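Dioxygenase (Pseudomonas brassicacearum, PDB 5V2D) probably cleaves the central double bond of lignostilbenes with molecular oxygen at an iron centre, as a member of the carotenoid cleavage oxygenase family. Local coordinates at residues 204-209 against 227-232; 211-216 against 236-241; 247-252 against 313-318. All blocks are in the same frame, centred on the assembly; numbering follows the deposited sequence.

Contact 1 of 3, residues 204-209 against 227-232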
loop_
_atom_site.group_PDB
_atom_site.type_symbol
_atom_site.label_atom_id
_atom_site.label_comp_id
_atom_site.label_asym_id
_atom_site.label_seq_id
_atom_site.Cartn_x
_atom_site.Cartn_y
_atom_site.Cartn_z
ATOM N N GLU A 204 -5.611 -1.785 -16.539
ATOM C CA GLU A 204 -5.240 -2.844 -17.472
ATOM C C GLU A 204 -6.245 -3.974 -17.414
ATOM O O GLU A 204 -5.939 -5.185 -17.328
ATOM C CB GLU A 204 -3.802 -3.328 -17.207
ATOM C CG GLU A 204 -2.745 -2.263 -17.610
ATOM C CD GLU A 204 -1.329 -2.812 -17.444
ATOM O OE1 GLU A 204 -0.906 -3.739 -18.187
ATOM O OE2 GLU A 204 -0.625 -2.304 -16.530
ATOM N N ALA A 205 -7.499 -3.576 -17.434
ATOM C CA ALA A 205 -8.584 -4.457 -17.012
ATOM C C ALA A 205 -8.907 -5.538 -18.033
ATOM O O ALA A 205 -9.636 -6.500 -17.692
ATOM C CB ALA A 205 -9.805 -3.659 -16.715
ATOM N N LYS A 206 -8.409 -5.392 -19.271
ATOM C CA LYS A 206 -8.543 -6.491 -20.248
ATOM C C LYS A 206 -7.237 -7.073 -20.677
ATOM O O LYS A 206 -7.180 -7.697 -21.742
ATOM C CB LYS A 206 -9.308 -5.967 -21.481
ATOM C CG LYS A 206 -10.706 -5.572 -21.108
ATOM C CD LYS A 206 -11.505 -5.203 -22.349
ATOM C CE LYS A 206 -12.973 -5.066 -21.944
ATOM N NZ LYS A 206 -13.725 -4.499 -23.086
ATOM N N GLY A 207 -6.202 -6.970 -19.855
ATOM C CA GLY A 207 -4.892 -7.554 -20.226
ATOM C C GLY A 207 -3.820 -6.525 -20.345
ATOM O O GLY A 207 -4.039 -5.291 -20.181
ATOM N N ASP A 208 -2.608 -7.018 -20.587
ATOM C CA ASP A 208 -1.405 -6.173 -20.574
ATOM C C ASP A 208 -1.530 -5.006 -21.489
ATOM O O ASP A 208 -1.849 -5.178 -22.649
ATOM C CB ASP A 208 -0.151 -6.935 -21.040
ATOM C CG ASP A 208 0.332 -7.972 -20.049
ATOM O OD1 ASP A 208 0.165 -7.744 -18.817
ATOM O OD2 ASP A 208 0.943 -8.993 -20.511
ATOM N N GLY A 209 -1.271 -3.814 -20.997
ATOM C CA GLY A 209 -1.250 -2.663 -21.900
ATOM C C GLY A 209 -2.604 -2.148 -22.304
ATOM O O GLY A 209 -2.656 -1.171 -23.009
ATOM N N GLU A 227 -21.039 -1.695 -11.718
ATOM C CA GLU A 227 -19.763 -1.629 -12.362
ATOM C C GLU A 227 -19.800 -0.581 -13.451
ATOM O O GLU A 227 -20.866 -0.268 -13.985
ATOM C CB GLU A 227 -19.365 -2.985 -12.895
ATOM C CG GLU A 227 -20.269 -3.583 -13.966
ATOM C CD GLU A 227 -19.838 -5.001 -14.322
ATOM O OE1 GLU A 227 -20.740 -5.784 -14.514
ATOM O OE2 GLU A 227 -18.635 -5.340 -14.344
ATOM N N ILE A 228 -18.683 0.083 -13.712
ATOM C CA ILE A 228 -18.598 1.101 -14.743
ATOM C C ILE A 228 -17.323 0.834 -15.497
ATOM O O ILE A 228 -16.204 1.039 -14.946
ATOM C CB ILE A 228 -18.531 2.536 -14.161
ATOM C CG1 ILE A 228 -19.597 2.803 -13.107
ATOM C CG2 ILE A 228 -18.563 3.579 -15.290
ATOM C CD1 ILE A 228 -19.476 4.180 -12.480
ATOM N N TRP A 229 -17.462 0.358 -16.735
ATOM C CA TRP A 229 -16.311 0.111 -17.616
ATOM C C TRP A 229 -16.120 1.314 -18.509
ATOM O O TRP A 229 -17.082 1.798 -19.076
ATOM C CB TRP A 229 -16.574 -1.094 -18.522
ATOM C CG TRP A 229 -16.594 -2.386 -17.751
ATOM C CD1 TRP A 229 -17.597 -2.840 -16.948
ATOM C CD2 TRP A 229 -15.560 -3.393 -17.722
ATOM N NE1 TRP A 229 -17.259 -4.042 -16.408
ATOM C CE2 TRP A 229 -16.034 -4.441 -16.903
ATOM C CE3 TRP A 229 -14.319 -3.517 -18.338
ATOM C CZ2 TRP A 229 -15.285 -5.578 -16.622
ATOM C CZ3 TRP A 229 -13.581 -4.663 -18.092
ATOM C CH2 TRP A 229 -14.061 -5.688 -17.233
ATOM N N PHE A 230 -14.895 1.794 -18.651
ATOM C CA PHE A 230 -14.616 2.868 -19.590
ATOM C C PHE A 230 -13.170 2.766 -20.015
ATOM O O PHE A 230 -12.514 1.769 -19.675
ATOM C CB PHE A 230 -14.958 4.218 -18.963
ATOM C CG PHE A 230 -14.170 4.594 -17.707
ATOM C CD1 PHE A 230 -13.186 5.562 -17.774
ATOM C CD2 PHE A 230 -14.504 4.045 -16.467
ATOM C CE1 PHE A 230 -12.498 5.987 -16.622
ATOM C CE2 PHE A 230 -13.796 4.394 -15.323
ATOM C CZ PHE A 230 -12.791 5.395 -15.404
ATOM N N GLN A 231 -12.670 3.734 -20.783
ATOM C CA GLN A 231 -11.323 3.655 -21.266
ATOM C C GLN A 231 -10.562 4.928 -21.018
ATOM O O GLN A 231 -11.068 6.052 -21.180
ATOM C CB GLN A 231 -11.327 3.352 -22.760
ATOM C CG GLN A 231 -11.953 2.001 -23.066
ATOM C CD GLN A 231 -11.365 1.420 -24.280
ATOM O OE1 GLN A 231 -10.871 2.136 -25.160
ATOM N NE2 GLN A 231 -11.380 0.120 -24.355
ATOM N N ALA A 232 -9.313 4.767 -20.632
ATOM C CA ALA A 232 -8.391 5.872 -20.531
ATOM C C ALA A 232 -7.813 6.134 -21.917
ATOM O O ALA A 232 -7.867 5.255 -22.785
ATOM C CB ALA A 232 -7.256 5.495 -19.595
#

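Contact 2 of 3, residues 211-216 against 236-241. With FE (Fe (III) ion), chain E.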
loop_
_atom_site.group_PDB
_atom_site.type_symbol
_atom_site.label_atom_id
_atom_site.label_comp_id
_atom_site.label_asym_id
_atom_site.label_seq_id
_atom_site.Cartn_x
_atom_site.Cartn_y
_atom_site.Cartn_z
ATOM N N PRO A 211 -6.087 -0.020 -22.129
ATOM C CA PRO A 211 -6.518 1.213 -21.529
ATOM C C PRO A 211 -7.826 1.114 -20.723
ATOM O O PRO A 211 -8.297 2.151 -20.220
ATOM C CB PRO A 211 -6.780 2.118 -22.759
ATOM C CG PRO A 211 -7.266 1.154 -23.803
ATOM C CD PRO A 211 -6.445 -0.097 -23.586
ATOM N N ASP A 212 -8.386 -0.085 -20.587
ATOM C CA ASP A 212 -9.649 -0.246 -19.913
ATOM C C ASP A 212 -9.501 -0.020 -18.394
ATOM O O ASP A 212 -8.540 -0.518 -17.766
ATOM C CB ASP A 212 -10.189 -1.632 -20.139
ATOM C CG ASP A 212 -10.364 -1.927 -21.647
ATOM O OD1 ASP A 212 -9.348 -2.317 -22.260
ATOM O OD2 ASP A 212 -11.452 -1.618 -22.210
ATOM N N LEU A 213 -10.483 0.699 -17.849
ATOM C CA LEU A 213 -10.613 1.004 -16.430
ATOM C C LEU A 213 -11.982 0.592 -16.016
ATOM O O LEU A 213 -12.939 0.761 -16.770
ATOM C CB LEU A 213 -10.506 2.496 -16.220
ATOM C CG LEU A 213 -9.162 3.103 -16.594
ATOM C CD1 LEU A 213 -9.160 4.584 -16.267
ATOM C CD2 LEU A 213 -8.040 2.499 -15.796
ATOM N N VAL A 214 -12.143 0.063 -14.813
ATOM C CA VAL A 214 -13.471 -0.318 -14.328
ATOM C C VAL A 214 -13.620 0.052 -12.883
ATOM O O VAL A 214 -12.691 -0.284 -12.102
ATOM C CB VAL A 214 -13.702 -1.856 -14.292
ATOM C CG1 VAL A 214 -15.169 -2.207 -14.262
ATOM C CG2 VAL A 214 -12.884 -2.596 -15.255
ATOM N N TYR A 215 -14.756 0.647 -12.504
ATOM C CA TYR A 215 -15.147 0.791 -11.085
ATOM C C TYR A 215 -16.081 -0.357 -10.685
ATOM O O TYR A 215 -16.946 -0.736 -11.476
ATOM C CB TYR A 215 -15.855 2.141 -10.857
ATOM C CG TYR A 215 -16.403 2.275 -9.482
ATOM C CD1 TYR A 215 -15.558 2.287 -8.411
ATOM C CD2 TYR A 215 -17.759 2.340 -9.240
ATOM C CE1 TYR A 215 -16.023 2.367 -7.129
ATOM C CE2 TYR A 215 -18.248 2.461 -7.972
ATOM C CZ TYR A 215 -17.381 2.467 -6.907
ATOM O OH TYR A 215 -17.834 2.516 -5.615
ATOM N N PHE A 216 -15.892 -0.921 -9.505
ATOM C CA PHE A 216 -16.728 -1.933 -8.916
ATOM C C PHE A 216 -17.227 -1.534 -7.535
ATOM O O PHE A 216 -16.436 -1.055 -6.714
ATOM C CB PHE A 216 -15.953 -3.237 -8.662
ATOM C CG PHE A 216 -15.392 -3.853 -9.861
ATOM C CD1 PHE A 216 -13.995 -3.976 -10.030
ATOM C CD2 PHE A 216 -16.242 -4.387 -10.810
ATOM C CE1 PHE A 216 -13.480 -4.635 -11.138
ATOM C CE2 PHE A 216 -15.710 -5.037 -11.960
ATOM C CZ PHE A 216 -14.314 -5.135 -12.107
ATOM N N ALA A 236 -1.983 3.358 -18.103
ATOM C CA ALA A 236 -1.121 3.903 -17.103
ATOM C C ALA A 236 -1.400 3.315 -15.745
ATOM O O ALA A 236 -2.539 2.848 -15.474
ATOM C CB ALA A 236 -1.306 5.414 -17.040
ATOM N N MET A 237 -0.422 3.470 -14.852
ATOM C CA MET A 237 -0.595 2.947 -13.460
ATOM C C MET A 237 -1.707 3.728 -12.762
ATOM O O MET A 237 -1.675 4.971 -12.703
ATOM C CB MET A 237 0.670 3.086 -12.652
ATOM C CG MET A 237 0.530 2.494 -11.228
ATOM S SD MET A 237 2.005 2.731 -10.188
ATOM C CE MET A 237 2.916 1.384 -10.849
ATOM N N VAL A 238 -2.671 3.005 -12.210
ATOM C CA VAL A 238 -3.639 3.583 -11.274
ATOM C C VAL A 238 -3.490 2.784 -9.984
ATOM O O VAL A 238 -4.131 1.680 -9.797
ATOM C CB VAL A 238 -5.067 3.526 -11.779
ATOM C CG1 VAL A 238 -5.982 4.317 -10.845
ATOM C CG2 VAL A 238 -5.176 4.156 -13.160
ATOM N N HIS A 239 -2.649 3.322 -9.095
ATOM C CA HIS A 239 -2.296 2.548 -7.892
ATOM C C HIS A 239 -3.413 2.616 -6.841
ATOM O O HIS A 239 -3.829 1.602 -6.267
ATOM C CB HIS A 239 -0.910 2.948 -7.346
ATOM C CG HIS A 239 -0.517 2.173 -6.116
ATOM N ND1 HIS A 239 -0.345 0.802 -6.134
ATOM C CD2 HIS A 239 -0.416 2.561 -4.819
ATOM C CE1 HIS A 239 -0.039 0.390 -4.916
ATOM N NE2 HIS A 239 -0.102 1.434 -4.103
ATOM N N ASP A 240 -3.817 3.851 -6.514
ATOM C CA ASP A 240 -4.804 4.121 -5.480
ATOM C C ASP A 240 -5.929 4.882 -6.150
ATOM O O ASP A 240 -5.823 5.264 -7.301
ATOM C CB ASP A 240 -4.113 4.899 -4.347
ATOM C CG ASP A 240 -4.837 4.810 -2.989
ATOM O OD1 ASP A 240 -6.042 4.414 -2.948
ATOM O OD2 ASP A 240 -4.198 5.212 -1.958
ATOM N N PHE A 241 -7.027 5.079 -5.466
ATOM C CA PHE A 241 -8.134 5.882 -5.998
ATOM C C PHE A 241 -8.851 6.559 -4.857
ATOM O O PHE A 241 -8.409 6.490 -3.757
ATOM C CB PHE A 241 -9.059 5.041 -6.912
ATOM C CG PHE A 241 -10.120 4.257 -6.216
ATOM C CD1 PHE A 241 -9.833 3.418 -5.201
ATOM C CD2 PHE A 241 -11.436 4.349 -6.632
ATOM C CE1 PHE A 241 -10.827 2.620 -4.612
ATOM C CE2 PHE A 241 -12.460 3.586 -6.023
ATOM C CZ PHE A 241 -12.152 2.738 -5.014
HETATM FE FE FE E . -0.141 1.358 -2.034
HETATM O O HOH W 1 1.832 0.764 -2.142
#

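Contact 3 of 3, residues 247-252 against 313-318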
loop_
_atom_site.group_PDB
_atom_site.type_symbol
_atom_site.label_atom_id
_atom_site.label_comp_id
_atom_site.label_asym_id
_atom_site.label_seq_id
_atom_site.Cartn_x
_atom_site.Cartn_y
_atom_site.Cartn_z
ATOM N N TYR A 247 -18.940 10.336 -5.907
ATOM C CA TYR A 247 -18.004 10.256 -7.029
ATOM C C TYR A 247 -16.880 9.260 -6.748
ATOM O O TYR A 247 -16.614 8.889 -5.609
ATOM C CB TYR A 247 -17.364 11.606 -7.327
ATOM C CG TYR A 247 -18.371 12.577 -7.827
ATOM C CD1 TYR A 247 -18.791 12.569 -9.151
ATOM C CD2 TYR A 247 -18.979 13.461 -6.939
ATOM C CE1 TYR A 247 -19.788 13.396 -9.573
ATOM C CE2 TYR A 247 -19.999 14.322 -7.360
ATOM C CZ TYR A 247 -20.369 14.296 -8.682
ATOM O OH TYR A 247 -21.324 15.104 -9.141
ATOM N N VAL A 248 -16.227 8.852 -7.825
ATOM C CA VAL A 248 -15.008 8.058 -7.795
ATOM C C VAL A 248 -13.988 8.826 -8.642
ATOM O O VAL A 248 -14.339 9.375 -9.659
ATOM C CB VAL A 248 -15.329 6.701 -8.397
ATOM C CG1 VAL A 248 -14.090 5.882 -8.603
ATOM C CG2 VAL A 248 -16.249 5.964 -7.451
ATOM N N VAL A 249 -12.720 8.854 -8.220
ATOM C CA VAL A 249 -11.639 9.508 -8.931
ATOM C C VAL A 249 -10.495 8.511 -9.130
ATOM O O VAL A 249 -10.033 7.885 -8.155
ATOM C CB VAL A 249 -11.104 10.706 -8.144
ATOM C CG1 VAL A 249 -9.984 11.401 -8.914
ATOM C CG2 VAL A 249 -12.246 11.669 -7.849
ATOM N N PHE A 250 -10.060 8.362 -10.378
ATOM C CA PHE A 250 -8.927 7.491 -10.760
ATOM C C PHE A 250 -7.726 8.411 -11.096
ATOM O O PHE A 250 -7.743 9.107 -12.095
ATOM C CB PHE A 250 -9.243 6.757 -12.022
ATOM C CG PHE A 250 -10.305 5.714 -11.891
ATOM C CD1 PHE A 250 -11.632 6.072 -11.700
ATOM C CD2 PHE A 250 -10.007 4.379 -12.206
ATOM C CE1 PHE A 250 -12.642 5.107 -11.595
ATOM C CE2 PHE A 250 -11.015 3.358 -12.159
ATOM C CZ PHE A 250 -12.337 3.742 -11.849
ATOM N N PRO A 251 -6.681 8.375 -10.296
ATOM C CA PRO A 251 -5.463 9.146 -10.628
ATOM C C PRO A 251 -4.562 8.289 -11.512
ATOM O O PRO A 251 -4.003 7.271 -11.084
ATOM C CB PRO A 251 -4.824 9.447 -9.251
ATOM C CG PRO A 251 -5.800 8.858 -8.248
ATOM C CD PRO A 251 -6.625 7.844 -8.935
ATOM N N LEU A 252 -4.363 8.691 -12.751
ATOM C CA LEU A 252 -3.437 8.019 -13.653
ATOM C C LEU A 252 -2.060 8.637 -13.502
ATOM O O LEU A 252 -1.830 9.794 -13.874
ATOM C CB LEU A 252 -3.866 8.162 -15.138
ATOM C CG LEU A 252 -4.864 7.100 -15.553
ATOM C CD1 LEU A 252 -6.159 7.358 -14.822
ATOM C CD2 LEU A 252 -5.085 7.112 -17.026
ATOM N N GLY A 313 -20.638 21.171 -6.484
ATOM C CA GLY A 313 -20.072 20.636 -7.747
ATOM C C GLY A 313 -18.712 19.923 -7.641
ATOM O O GLY A 313 -18.123 19.659 -8.714
ATOM N N LYS A 314 -18.144 19.816 -6.424
ATOM C CA LYS A 314 -16.699 19.753 -6.340
ATOM C C LYS A 314 -16.269 18.522 -5.594
ATOM O O LYS A 314 -16.787 18.211 -4.520
ATOM C CB LYS A 314 -16.175 20.971 -5.617
ATOM C CG LYS A 314 -16.451 22.269 -6.384
ATOM C CD LYS A 314 -16.441 23.450 -5.449
ATOM C CE LYS A 314 -17.573 24.367 -5.937
ATOM N NZ LYS A 314 -16.934 25.641 -6.237
ATOM N N VAL A 315 -15.271 17.868 -6.139
ATOM C CA VAL A 315 -14.658 16.714 -5.520
ATOM C C VAL A 315 -13.265 17.102 -4.990
ATOM O O VAL A 315 -12.451 17.663 -5.730
ATOM C CB VAL A 315 -14.528 15.607 -6.578
ATOM C CG1 VAL A 315 -13.975 14.362 -5.899
ATOM C CG2 VAL A 315 -15.888 15.280 -7.116
ATOM N N TYR A 316 -12.988 16.792 -3.731
ATOM C CA TYR A 316 -11.729 17.089 -3.128
ATOM C C TYR A 316 -10.976 15.782 -2.828
ATOM O O TYR A 316 -11.535 14.882 -2.190
ATOM C CB TYR A 316 -11.960 17.890 -1.827
ATOM C CG TYR A 316 -12.762 19.148 -2.022
ATOM C CD1 TYR A 316 -14.132 19.152 -1.813
ATOM C CD2 TYR A 316 -12.154 20.354 -2.399
ATOM C CE1 TYR A 316 -14.873 20.303 -1.984
ATOM C CE2 TYR A 316 -12.895 21.528 -2.557
ATOM C CZ TYR A 316 -14.232 21.489 -2.352
ATOM O OH TYR A 316 -15.023 22.614 -2.536
ATOM N N VAL A 317 -9.701 15.721 -3.194
ATOM C CA VAL A 317 -8.876 14.541 -2.926
ATOM C C VAL A 317 -7.572 14.971 -2.282
ATOM O O VAL A 317 -6.823 15.760 -2.864
ATOM C CB VAL A 317 -8.565 13.804 -4.229
ATOM C CG1 VAL A 317 -7.795 12.536 -3.954
ATOM C CG2 VAL A 317 -9.878 13.383 -4.903
ATOM N N ASP A 318 -7.259 14.412 -1.137
ATOM C CA ASP A 318 -6.024 14.677 -0.396
ATOM C C ASP A 318 -5.035 13.539 -0.542
ATOM O O ASP A 318 -5.394 12.362 -0.345
ATOM C CB ASP A 318 -6.328 14.931 1.080
ATOM C CG ASP A 318 -7.259 16.153 1.298
ATOM O OD1 ASP A 318 -7.975 16.254 2.368
ATOM O OD2 ASP A 318 -7.283 17.008 0.390
#

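Contact 1 of 3, residues 204-209 against 227-232
A205 and W229 lie closest along the backbone, their CA atoms 9.0 Å apart; a type I turn from E204 to G207 faces the outermost strand of one blade, 224-231, in what is, as in the carotenoid oxygenase family, a seven-bladed beta-propeller. Strand 212-218 lies next to 224-231 in the sheet, and its V214 touches both A205 and W229. The turn is closed by G207 N bonding to E204 O at 3.1 Å. A205 and K206, its two central residues, carry the side chains that meet the indole. The methyl CB of A205 stands 4.1 Å from CZ3 of W229, on its six-membered ring. K206 swings CG beside its own backbone N (chi1 -64°) and then runs extended, laying CE 3.9 Å from the same CZ3; NZ and D212 form no more than a long, weak ion pair. A serine in place of W229 would probably take the indole from beside A205 CB and K206 CE, opening a gap there, and leave E227 OE2 without its indole N-H. NE1 of W229 bonds E227 OE2 at 2.8 Å, nearly straight at 170°; OE2 lies close to the ring plane but is met from well above the plane of its own carboxylate.

Contact 2 of 3, residues 211-216 against 236-241
OD1 of D240 is gripped twice: the backbone N of F241 reaches it at 2.8 Å in a bent bond (139°) from the anti side, tilted out of the carboxylate plane, and K190 adds a salt bridge. OD2 takes the backbone N of T305, so both ends of this buried carboxylate are held. F241 points across to strand 212-218, with CG in the crowded position between backbone N and carbonyl carbon (chi1 85°). Its CE2 comes 3.9 Å from CE1 of Y215, each ring offering an atom at its rim, near the plane of the other, while the side chains run roughly at a right angle. Y215 has CG anti to its N (chi1 174°), which carries the phenol toward F241 and V248; its OH ends in a hydrogen bond with E217. The pair joins two blades of the beta-propeller: strand 212-218 belongs to one, and 236-241 is the connection leading into strand 242-243 of the next. Nearer the start of that connection, CD2 of L213 meets CG2 of V238 at 4.2 Å, with F201 and L252 also touching V238. Between V238 and F241 the chain turns H239 to the other side, where NE2 binds iron(III) at 2.1 Å alongside H188, H304, H495 and a water, the four-histidine centre of this enzyme family. ND1 of H239 is hydrogen-bonded to E156, a second-shell carboxylate that fixes the imidazole's rotation.

Contact 3 of 3, residues 247-252 against 313-318
V315 has the most surface buried here, and its two methyls are divided between two residues of strand 247-252. CG2 goes to Y247 and CG1 to V249. The contact with Y247 is the tightest: V315 CG2 sits 3.6 Å from CD2 of the tyrosine and nearly as near to CG, so the methyl rests against the root of the ring and not its hydroxyl end. It approaches the ring at a slant. Y247 keeps CG beside its own backbone N (chi1 -67°), which brings CD2 against the valine methyl. V249, second in buried area, answers with a single methyl. Its CG2 lies 3.7 Å from V315 CG1, the two side chains lying alongside and pointing opposite ways, and the same CG2 meets V317 CG2 tip to tip at 4.2 Å. One methyl of V249 is thus wedged against successive inward-facing valines of the other strand, and V315 in turn bridges Y247 and V249. All three valines share one rotamer, with CG1 anti to the backbone N and CG2 beside it. The contact is purely apolar. Its two strands keep their axes 8.9 Å apart at closest and cross at -49°, the spacing of sheets packed face to face through side chains and not of neighbours in one sheet. They come from consecutive four-stranded blades of the beta-propeller: 247-252 lies between strands 242-243 and 276-283, and 314-322 between 301-311 and 345-353. From the latter blade F352 also touches V249 and V317, D310 of strand 301-311 touches Y247 and V315, and A308 touches V317, while P283 and V281 of strand 276-283 cover Y247 from its own blade.

How the contacts relate
From the N terminus, the chain leaves strand 198-203 through 204-209, forms strand 212-218, returns on strand 224-231 and enters the connection 236-241. Contact 1 closes the first loop within one blade; contact 2 opens before that loop is shut and closes after it, so the two cross. They also touch directly, Q231 NE2 meeting D212 OD2 in a probable hydrogen bond at 2.8 Å. Contact 3 follows in series, its 60 intervening residues completing one blade and starting the next. F230 of contact 1 packs on F250 of contact 3, and Y215 of contact 2 on V248. The contacts thereby tie three successive blades, with H239's connection between the first two.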